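PDB 3LYK: stringent starvation protein A homolog from Haemophilus influenzae, which probably forms an equimolar complex with the RNA polymerase holoenzyme, though not with the core enzyme, and belongs to the glutathione S-transferase superfamily. Local coordinates for residues A41-E44 with D45-E48; E130-L133 with G134-P137; W162-H166 with L167-F171. All coordinates share one frame; numbering follows the deposited sequence.

How the interactions relate
All three contacts are local and sit at helix ends, one at a start and two at finishes. Interaction 1 opens helix 44-49 in the thioredoxin-like N-terminal domain, at the surface; its centre is about 33 Å from that of interaction 3 and about 41 Å from that of interaction 2, and interactions 1 and 2 lie on opposite sides of the chain's centre. Interactions 2 and 3 close helices 118-134 and 152-165 of the helical C-terminal domain. Interaction 2 is partly buried, interaction 3 more superficial, yet they share a core: L132 CD1 lies 3.4 Å from L164 CD1, and L133 packs on F171. Backbone bonds dominate throughout; water and a histidine join only in interaction 3.

Interaction 1: A41-E44 with D45-E48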
ATOM      1  N   ALA B  41     -11.153  23.476  -3.452  1.00 25.35           N
ATOM      2  CA  ALA B  41     -10.769  24.663  -2.652  1.00 24.40           C
ATOM      3  C   ALA B  41     -10.097  24.263  -1.332  1.00 23.76           C
ATOM      4  O   ALA B  41     -10.623  24.506  -0.237  1.00 22.17           O
ATOM      5  CB  ALA B  41     -11.983  25.590  -2.392  1.00 23.08           C
ATOM      6  N   LEU B  42      -8.905  23.671  -1.455  1.00 24.10           N
ATOM      7  CA  LEU B  42      -8.229  23.039  -0.317  1.00 23.73           C
ATOM      8  C   LEU B  42      -7.796  24.104   0.640  1.00 22.77           C
ATOM      9  O   LEU B  42      -7.403  25.155   0.201  1.00 22.98           O
ATOM     10  CB  LEU B  42      -6.986  22.249  -0.817  1.00 23.82           C
ATOM     11  CG  LEU B  42      -7.342  21.136  -1.802  1.00 26.20           C
ATOM     12  CD1 LEU B  42      -6.062  20.519  -2.447  1.00 31.53           C
ATOM     13  CD2 LEU B  42      -8.198  20.065  -1.112  1.00 23.58           C
ATOM     14  N   PRO B  43      -7.869  23.845   1.953  1.00 23.00           N
ATOM     15  CA  PRO B  43      -7.394  24.871   2.877  1.00 23.37           C
ATOM     16  C   PRO B  43      -5.864  24.976   2.889  1.00 24.79           C
ATOM     17  O   PRO B  43      -5.164  23.938   2.690  1.00 23.49           O
ATOM     18  CB  PRO B  43      -7.936  24.419   4.244  1.00 24.10           C
ATOM     19  CG  PRO B  43      -8.055  22.909   4.129  1.00 22.67           C
ATOM     20  CD  PRO B  43      -8.288  22.604   2.633  1.00 22.86           C
ATOM     21  N   GLU B  44      -5.353  26.207   3.085  1.00 25.39           N
ATOM     22  CA  GLU B  44      -3.893  26.438   3.111  1.00 27.87           C
ATOM     23  C   GLU B  44      -3.226  25.676   4.263  1.00 28.41           C
ATOM     24  O   GLU B  44      -2.125  25.240   4.117  1.00 28.13           O
ATOM     25  CB  GLU B  44      -3.533  27.914   3.193  1.00 28.07           C
ATOM     26  CG  GLU B  44      -3.656  28.633   1.839  1.00 31.51           C
ATOM     27  CD  GLU B  44      -3.696  30.151   1.992  1.00 36.19           C
ATOM     28  OE1 GLU B  44      -4.186  30.637   3.041  1.00 38.01           O
ATOM     29  OE2 GLU B  44      -3.235  30.851   1.061  1.00 39.68           O
ATOM     30  N   ASP B  45      -3.912  25.479   5.380  1.00 29.43           N
ATOM     31  CA  ASP B  45      -3.264  24.725   6.449  1.00 31.92           C
ATOM     32  C   ASP B  45      -3.049  23.222   6.097  1.00 30.75           C
ATOM     33  O   ASP B  45      -2.051  22.656   6.519  1.00 32.06           O
ATOM     34  CB  ASP B  45      -3.934  24.956   7.812  1.00 32.46           C
ATOM     35  CG  ASP B  45      -5.349  24.427   7.849  1.00 39.75           C
ATOM     36  OD1 ASP B  45      -5.799  23.905   6.801  1.00 45.54           O
ATOM     37  OD2 ASP B  45      -6.037  24.540   8.904  1.00 46.94           O
ATOM     38  N   LEU B  46      -3.945  22.605   5.311  1.00 29.20           N
ATOM     39  CA  LEU B  46      -3.679  21.279   4.755  1.00 28.47           C
ATOM     40  C   LEU B  46      -2.455  21.296   3.833  1.00 29.20           C
ATOM     41  O   LEU B  46      -1.601  20.396   3.934  1.00 27.19           O
ATOM     42  CB  LEU B  46      -4.883  20.669   4.009  1.00 27.12           C
ATOM     43  CG  LEU B  46      -4.634  19.319   3.300  1.00 26.20           C
ATOM     44  CD1 LEU B  46      -4.245  18.227   4.302  1.00 20.95           C
ATOM     45  CD2 LEU B  46      -5.811  18.866   2.470  1.00 23.14           C
HETATM   46  N   MSE B  47      -2.386  22.278   2.922  1.00 30.31           N
HETATM   47  CA  MSE B  47      -1.215  22.422   2.016  1.00 32.85           C
HETATM   48  C   MSE B  47       0.142  22.558   2.748  1.00 32.85           C
HETATM   49  O   MSE B  47       1.123  22.000   2.310  1.00 33.26           O
HETATM   50  CB  MSE B  47      -1.386  23.609   1.052  1.00 34.15           C
HETATM   51  CG  MSE B  47      -2.690  23.579   0.275  1.00 36.20           C
HETATM   52 SE   MSE B  47      -2.967  21.904  -0.699  1.00 46.43          SE
HETATM   53  CE  MSE B  47      -1.230  21.687  -1.639  1.00 38.15           C
ATOM     54  N   GLU B  48       0.153  23.313   3.837  1.00 33.75           N
ATOM     55  CA  GLU B  48       1.281  23.488   4.738  1.00 35.46           C
ATOM     56  C   GLU B  48       1.761  22.137   5.331  1.00 35.07           C
ATOM     57  O   GLU B  48       2.962  21.885   5.415  1.00 35.67           O
ATOM     58  CB  GLU B  48       0.811  24.367   5.886  1.00 36.26           C
ATOM     59  CG  GLU B  48       1.661  25.569   6.222  1.00 43.49           C
ATOM     60  CD  GLU B  48       0.796  26.740   6.755  1.00 51.66           C
ATOM     61  OE1 GLU B  48       0.773  27.821   6.093  1.00 56.04           O
ATOM     62  OE2 GLU B  48       0.107  26.574   7.808  1.00 52.68           O
TER
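The backbone NH of E48 bonds to E44 O, with E48 N 3.0 Å from E44 O and an N-H...O angle of 162°. One residue earlier, M47 N donates to P43 O over 3.2 Å. These two i-to-i+4 bonds are the first turn of helix 44-49, and P43 holds the N-cap position just before it.

Around the ring of P43 the side chains close in. L46 CB lies 3.9 Å from P43 CG, the two groups meeting at a slant, while D45 bends back so that D45 OD1 reaches 3.4 Å from P43 CB. That return follows from chi1 of 65°, which sets CG of D45 between its own N and carbonyl carbon. Separately, the selenium of selenomethionine M47 rests 3.8 Å from L42 CD1, the two chains crossing at about a right angle. A chi1 of -53° and the bend at chi2 bring M47 SE to this leucine, and CE then turns away from it.

L42 and P43 also touch V37, and L46 reaches F10 of strand 3-11 and V55, tying the helix start to the sheet. The N-cap side chain, a proline, offers no acceptor to the first turn, and D45 OD1, buried here beside the P43 ring, has no polar partner in the model, although a carboxylate at this end would be expected to suit the helix dipole.

Interaction 2: E130-L133 with G134-P137; sequences EELL and GIAP
G134 N and E130 O make the shortest bond of this contact, 2.8 Å, a regular i-to-i+4 bond of helix 118-134. The next is poorer in angle: I135 N lies 3.2 Å from E131 O, its N-H...O angle down to 138°, and the same NH makes a weak second bond to L132 O. A136 N then donates to L133 O at 3.0 Å, an i-to-i+3 bond whose donor stands above the carbonyl plane, 58° out of it. A poorer angle, a shared NH and finally a change of span to i+3 trace the helix end as it gives way near I135.

The side chain of I135 follows its NH back over the last turn. With chi1 at 57°, CG1 sits between the backbone N and the carbonyl carbon, and both I135 CG1 and I135 CD1 come to 3.5 Å from L132 O. From there I135 CD1 meets L132 CD2 at 4.3 Å, a loose apolar touch. A136 CB, in turn, lies against L133 O.

Further out, W106 of helix 89-115 touches E131, L132 and I135 together, and F145 also meets I135. L132 is buried against L160 and L161 of helix 152-165; E131 OE2 accepts a hydrogen bond from Q127 NE2, within the same helix. Of the last carbonyls, E131 O thus still receives its regular i+4 donor, I135 N, and L132 O has a weak i+3 bond from that same NH. L133 O departs from the pattern by taking A136 N, three residues on, while isoleucine carbons overlie L132 O and probably limit its access to water.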
ATOM      1  N   GLU B 130     -23.309  -7.620 -10.470  1.00 48.45           N
ATOM      2  CA  GLU B 130     -23.014  -9.011 -10.835  1.00 50.41           C
ATOM      3  C   GLU B 130     -21.867  -9.571  -9.977  1.00 50.58           C
ATOM      4  O   GLU B 130     -21.997 -10.645  -9.371  1.00 50.55           O
ATOM      5  CB  GLU B 130     -22.648  -9.140 -12.307  1.00 51.22           C
ATOM      6  CG  GLU B 130     -23.805  -9.012 -13.290  1.00 56.21           C
ATOM      7  CD  GLU B 130     -23.337  -9.076 -14.757  1.00 62.23           C
ATOM      8  OE1 GLU B 130     -23.758 -10.017 -15.478  1.00 63.29           O
ATOM      9  OE2 GLU B 130     -22.538  -8.193 -15.182  1.00 64.23           O
ATOM     10  N   GLU B 131     -20.761  -8.826  -9.914  1.00 50.45           N
ATOM     11  CA  GLU B 131     -19.587  -9.253  -9.147  1.00 50.57           C
ATOM     12  C   GLU B 131     -19.850  -9.512  -7.668  1.00 49.80           C
ATOM     13  O   GLU B 131     -19.417 -10.528  -7.125  1.00 49.81           O
ATOM     14  CB  GLU B 131     -18.444  -8.268  -9.328  1.00 50.77           C
ATOM     15  CG  GLU B 131     -17.474  -8.720 -10.406  1.00 54.48           C
ATOM     16  CD  GLU B 131     -16.823  -7.572 -11.149  1.00 58.74           C
ATOM     17  OE1 GLU B 131     -16.928  -6.394 -10.703  1.00 60.31           O
ATOM     18  OE2 GLU B 131     -16.200  -7.855 -12.194  1.00 61.00           O
ATOM     19  N   LEU B 132     -20.562  -8.598  -7.014  1.00 48.83           N
ATOM     20  CA  LEU B 132     -20.907  -8.804  -5.618  1.00 48.26           C
ATOM     21  C   LEU B 132     -21.835 -10.016  -5.409  1.00 48.24           C
ATOM     22  O   LEU B 132     -21.625 -10.820  -4.493  1.00 47.38           O
ATOM     23  CB  LEU B 132     -21.464  -7.517  -5.001  1.00 48.08           C
ATOM     24  CG  LEU B 132     -20.340  -6.512  -4.682  1.00 47.89           C
ATOM     25  CD1 LEU B 132     -20.836  -5.104  -4.727  1.00 47.20           C
ATOM     26  CD2 LEU B 132     -19.676  -6.817  -3.336  1.00 46.62           C
ATOM     27  N   LEU B 133     -22.832 -10.168  -6.276  1.00 48.63           N
ATOM     28  CA  LEU B 133     -23.657 -11.379  -6.245  1.00 49.86           C
ATOM     29  C   LEU B 133     -22.792 -12.641  -6.430  1.00 49.91           C
ATOM     30  O   LEU B 133     -22.926 -13.605  -5.677  1.00 49.88           O
ATOM     31  CB  LEU B 133     -24.834 -11.303  -7.245  1.00 49.92           C
ATOM     32  CG  LEU B 133     -26.019 -10.428  -6.773  1.00 50.73           C
ATOM     33  CD1 LEU B 133     -27.122 -10.362  -7.839  1.00 53.19           C
ATOM     34  CD2 LEU B 133     -26.620 -10.877  -5.411  1.00 50.37           C
ATOM     35  N   GLY B 134     -21.862 -12.589  -7.381  1.00 50.15           N
ATOM     36  CA  GLY B 134     -20.913 -13.677  -7.624  1.00 50.45           C
ATOM     37  C   GLY B 134     -20.132 -14.155  -6.409  1.00 50.71           C
ATOM     38  O   GLY B 134     -19.868 -15.349  -6.278  1.00 50.79           O
ATOM     39  N   ILE B 135     -19.768 -13.245  -5.507  1.00 50.39           N
ATOM     40  CA  ILE B 135     -19.021 -13.657  -4.298  1.00 50.05           C
ATOM     41  C   ILE B 135     -19.888 -13.984  -3.077  1.00 50.08           C
ATOM     42  O   ILE B 135     -19.377 -14.281  -2.000  1.00 49.90           O
ATOM     43  CB  ILE B 135     -17.814 -12.716  -3.958  1.00 50.20           C
ATOM     44  CG1 ILE B 135     -18.246 -11.256  -3.773  1.00 48.78           C
ATOM     45  CG2 ILE B 135     -16.754 -12.823  -5.044  1.00 49.75           C
ATOM     46  CD1 ILE B 135     -18.829 -10.953  -2.421  1.00 47.59           C
ATOM     47  N   ALA B 136     -21.202 -13.982  -3.270  1.00 50.11           N
ATOM     48  CA  ALA B 136     -22.135 -14.380  -2.218  1.00 50.77           C
ATOM     49  C   ALA B 136     -21.773 -15.667  -1.440  1.00 51.13           C
ATOM     50  O   ALA B 136     -21.937 -15.708  -0.227  1.00 50.64           O
ATOM     51  CB  ALA B 136     -23.544 -14.493  -2.791  1.00 50.63           C
ATOM     52  N   PRO B 137     -21.297 -16.724  -2.134  1.00 52.25           N
ATOM     53  CA  PRO B 137     -20.957 -17.959  -1.409  1.00 53.28           C
ATOM     54  C   PRO B 137     -19.984 -17.752  -0.240  1.00 54.18           C
ATOM     55  O   PRO B 137     -20.007 -18.504   0.722  1.00 54.54           O
ATOM     56  CB  PRO B 137     -20.310 -18.829  -2.498  1.00 53.33           C
ATOM     57  CG  PRO B 137     -21.008 -18.399  -3.756  1.00 53.00           C
ATOM     58  CD  PRO B 137     -21.140 -16.899  -3.594  1.00 52.08           C
TER

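Interaction 3: W162-H166 with L167-F171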
ATOM      1  N   TRP B 162     -22.261   0.792   1.051  1.00 20.90           N
ATOM      2  CA  TRP B 162     -22.935   1.974   1.446  1.00 22.19           C
ATOM      3  C   TRP B 162     -23.153   2.894   0.246  1.00 24.01           C
ATOM      4  O   TRP B 162     -24.267   3.385   0.041  1.00 24.30           O
ATOM      5  CB  TRP B 162     -22.135   2.693   2.510  1.00 21.29           C
ATOM      6  CG  TRP B 162     -22.804   3.928   3.049  1.00 22.66           C
ATOM      7  CD1 TRP B 162     -22.384   5.247   2.891  1.00 20.64           C
ATOM      8  CD2 TRP B 162     -23.970   3.978   3.887  1.00 20.72           C
ATOM      9  NE1 TRP B 162     -23.214   6.084   3.597  1.00 22.81           N
ATOM     10  CE2 TRP B 162     -24.202   5.345   4.201  1.00 22.87           C
ATOM     11  CE3 TRP B 162     -24.857   3.005   4.378  1.00 21.27           C
ATOM     12  CZ2 TRP B 162     -25.298   5.776   4.997  1.00 22.51           C
ATOM     13  CZ3 TRP B 162     -25.939   3.432   5.182  1.00 22.90           C
ATOM     14  CH2 TRP B 162     -26.137   4.813   5.481  1.00 22.83           C
ATOM     15  N   LYS B 163     -22.112   3.113  -0.554  1.00 24.99           N
ATOM     16  CA  LYS B 163     -22.261   3.952  -1.732  1.00 26.55           C
ATOM     17  C   LYS B 163     -23.182   3.339  -2.765  1.00 27.30           C
ATOM     18  O   LYS B 163     -23.991   4.071  -3.363  1.00 27.69           O
ATOM     19  CB  LYS B 163     -20.927   4.328  -2.354  1.00 26.57           C
ATOM     20  CG  LYS B 163     -20.258   5.470  -1.591  1.00 28.50           C
ATOM     21  CD  LYS B 163     -18.975   5.884  -2.266  1.00 31.55           C
ATOM     22  CE  LYS B 163     -18.311   7.013  -1.545  1.00 35.57           C
ATOM     23  NZ  LYS B 163     -18.932   8.324  -1.889  1.00 38.62           N
ATOM     24  N   LEU B 164     -23.069   2.026  -2.976  1.00 26.67           N
ATOM     25  CA  LEU B 164     -23.931   1.348  -3.936  1.00 27.81           C
ATOM     26  C   LEU B 164     -25.405   1.456  -3.501  1.00 28.39           C
ATOM     27  O   LEU B 164     -26.252   1.802  -4.319  1.00 27.74           O
ATOM     28  CB  LEU B 164     -23.565  -0.138  -4.099  1.00 27.56           C
ATOM     29  CG  LEU B 164     -22.258  -0.431  -4.852  1.00 28.34           C
ATOM     30  CD1 LEU B 164     -22.026  -1.921  -4.879  1.00 24.95           C
ATOM     31  CD2 LEU B 164     -22.328   0.165  -6.271  1.00 30.35           C
ATOM     32  N   LYS B 165     -25.698   1.151  -2.231  1.00 28.24           N
ATOM     33  CA  LYS B 165     -27.057   1.339  -1.716  1.00 30.35           C
ATOM     34  C   LYS B 165     -27.613   2.743  -2.108  1.00 30.86           C
ATOM     35  O   LYS B 165     -28.709   2.829  -2.628  1.00 30.79           O
ATOM     36  CB  LYS B 165     -27.153   1.109  -0.205  1.00 29.87           C
ATOM     37  CG  LYS B 165     -28.609   1.020   0.330  1.00 33.78           C
ATOM     38  CD  LYS B 165     -28.668   0.671   1.833  1.00 38.19           C
ATOM     39  CE  LYS B 165     -30.128   0.518   2.328  1.00 41.54           C
ATOM     40  NZ  LYS B 165     -30.835   1.852   2.382  1.00 41.22           N
ATOM     41  N   HIS B 166     -26.831   3.799  -1.908  1.00 30.83           N
ATOM     42  CA  HIS B 166     -27.291   5.157  -2.164  1.00 32.66           C
ATOM     43  C   HIS B 166     -27.252   5.576  -3.614  1.00 33.71           C
ATOM     44  O   HIS B 166     -27.654   6.678  -3.948  1.00 34.51           O
ATOM     45  CB  HIS B 166     -26.582   6.166  -1.243  1.00 32.27           C
ATOM     46  CG  HIS B 166     -26.932   5.943   0.191  1.00 34.01           C
ATOM     47  ND1 HIS B 166     -26.357   4.936   0.939  1.00 33.95           N
ATOM     48  CD2 HIS B 166     -27.914   6.472   0.963  1.00 35.06           C
ATOM     49  CE1 HIS B 166     -26.924   4.899   2.136  1.00 34.37           C
ATOM     50  NE2 HIS B 166     -27.860   5.833   2.182  1.00 36.08           N
ATOM     51  N   LEU B 167     -26.774   4.684  -4.469  1.00 34.33           N
ATOM     52  CA  LEU B 167     -26.855   4.904  -5.896  1.00 35.49           C
ATOM     53  C   LEU B 167     -28.031   4.132  -6.480  1.00 35.86           C
ATOM     54  O   LEU B 167     -28.228   4.139  -7.681  1.00 36.39           O
ATOM     55  CB  LEU B 167     -25.545   4.518  -6.588  1.00 34.20           C
ATOM     56  CG  LEU B 167     -24.414   5.519  -6.398  1.00 34.11           C
ATOM     57  CD1 LEU B 167     -23.054   4.900  -6.845  1.00 35.12           C
ATOM     58  CD2 LEU B 167     -24.697   6.790  -7.158  1.00 34.63           C
ATOM     59  N   GLY B 168     -28.797   3.466  -5.627  1.00 36.65           N
ATOM     60  CA  GLY B 168     -30.015   2.784  -6.067  1.00 38.01           C
ATOM     61  C   GLY B 168     -29.915   1.288  -6.283  1.00 38.73           C
ATOM     62  O   GLY B 168     -30.908   0.650  -6.581  1.00 39.09           O
ATOM     63  N   VAL B 169     -28.724   0.715  -6.141  1.00 38.89           N
ATOM     64  CA  VAL B 169     -28.557  -0.740  -6.190  1.00 39.36           C
ATOM     65  C   VAL B 169     -29.418  -1.436  -5.131  1.00 40.61           C
ATOM     66  O   VAL B 169     -29.432  -1.039  -3.972  1.00 40.70           O
ATOM     67  CB  VAL B 169     -27.061  -1.114  -5.999  1.00 38.86           C
ATOM     68  CG1 VAL B 169     -26.853  -2.643  -5.974  1.00 38.90           C
ATOM     69  CG2 VAL B 169     -26.279  -0.510  -7.101  1.00 37.51           C
ATOM     70  N   GLU B 170     -30.131  -2.475  -5.543  1.00 42.49           N
ATOM     71  CA  GLU B 170     -30.972  -3.290  -4.651  1.00 44.54           C
ATOM     72  C   GLU B 170     -30.687  -4.741  -5.013  1.00 44.71           C
ATOM     73  O   GLU B 170     -30.783  -5.108  -6.167  1.00 45.63           O
ATOM     74  CB  GLU B 170     -32.466  -2.949  -4.854  1.00 44.98           C
ATOM     75  CG  GLU B 170     -32.852  -1.502  -4.393  1.00 48.40           C
ATOM     76  CD  GLU B 170     -34.355  -1.134  -4.576  1.00 53.08           C
ATOM     77  OE1 GLU B 170     -35.141  -1.970  -5.074  1.00 54.52           O
ATOM     78  OE2 GLU B 170     -34.752   0.006  -4.219  1.00 54.70           O
ATOM     79  N   PHE B 171     -30.306  -5.564  -4.044  1.00 45.76           N
ATOM     80  CA  PHE B 171     -29.868  -6.925  -4.358  1.00 46.20           C
ATOM     81  C   PHE B 171     -31.051  -7.896  -4.326  1.00 47.37           C
ATOM     82  O   PHE B 171     -31.742  -8.018  -3.316  1.00 47.01           O
ATOM     83  CB  PHE B 171     -28.721  -7.388  -3.433  1.00 45.49           C
ATOM     84  CG  PHE B 171     -27.414  -6.635  -3.638  1.00 44.31           C
ATOM     85  CD1 PHE B 171     -26.482  -7.059  -4.590  1.00 44.72           C
ATOM     86  CD2 PHE B 171     -27.121  -5.501  -2.885  1.00 43.34           C
ATOM     87  CE1 PHE B 171     -25.268  -6.359  -4.786  1.00 43.92           C
ATOM     88  CE2 PHE B 171     -25.918  -4.789  -3.068  1.00 44.21           C
ATOM     89  CZ  PHE B 171     -24.985  -5.223  -4.017  1.00 43.79           C
TER
HETATM   90  O   HOH W   1     -30.680   1.137  -2.868  1.00 32.84           O
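K163 O meets the side chain of L167: L167 CG lies 3.4 Å from K163 O, a van der Waals contact. At the far end of the lysine, NZ of K163 bonds to D14 O and forms a salt bridge with E114 OE2.

L164 O is doubly held. L167 N approaches L164 O at 2.9 Å from above the carbonyl plane, and V169 N comes to L164 O at 3.3 Å from the opposite face. L164 CB packs 4.1 Å from V169 CG2, the branch lying anti to valine's carbonyl carbon, and L164 also touches L110 and L128.

K165 O receives G168 N at 3.1 Å, closing a type I turn, and a water donates to both K165 O and V169 O.

H166 reaches back within the last helical turn, its backbone N and ring ND1 meeting W162 O from opposite faces of the carbonyl plane. H166 ND1 lies 2.8 Å from W162 O in a nearly straight bond, 175°, with the acceptor in the imidazole plane. This grip lays H166 CE1 over one face of the W162 indole, 3.2 Å above its plane and offset toward the rim; F187 and F192 meet the same indole edge to face.

G168 has a phi of 100°, at which a CB would be jammed against L167 O, so a residue without a side chain fits here. With the bonds of G168 N and V169 N back into the last turn, this is a Schellman motif ending helix 152-165. Three carbonyls near that end are each doubly served: W162 O by H166 N and ND1, L164 O by L167 N and V169 N, K165 O by G168 N and water. L164 CB and V169 CG2 meet beside these capping bonds, V169 also touching L125.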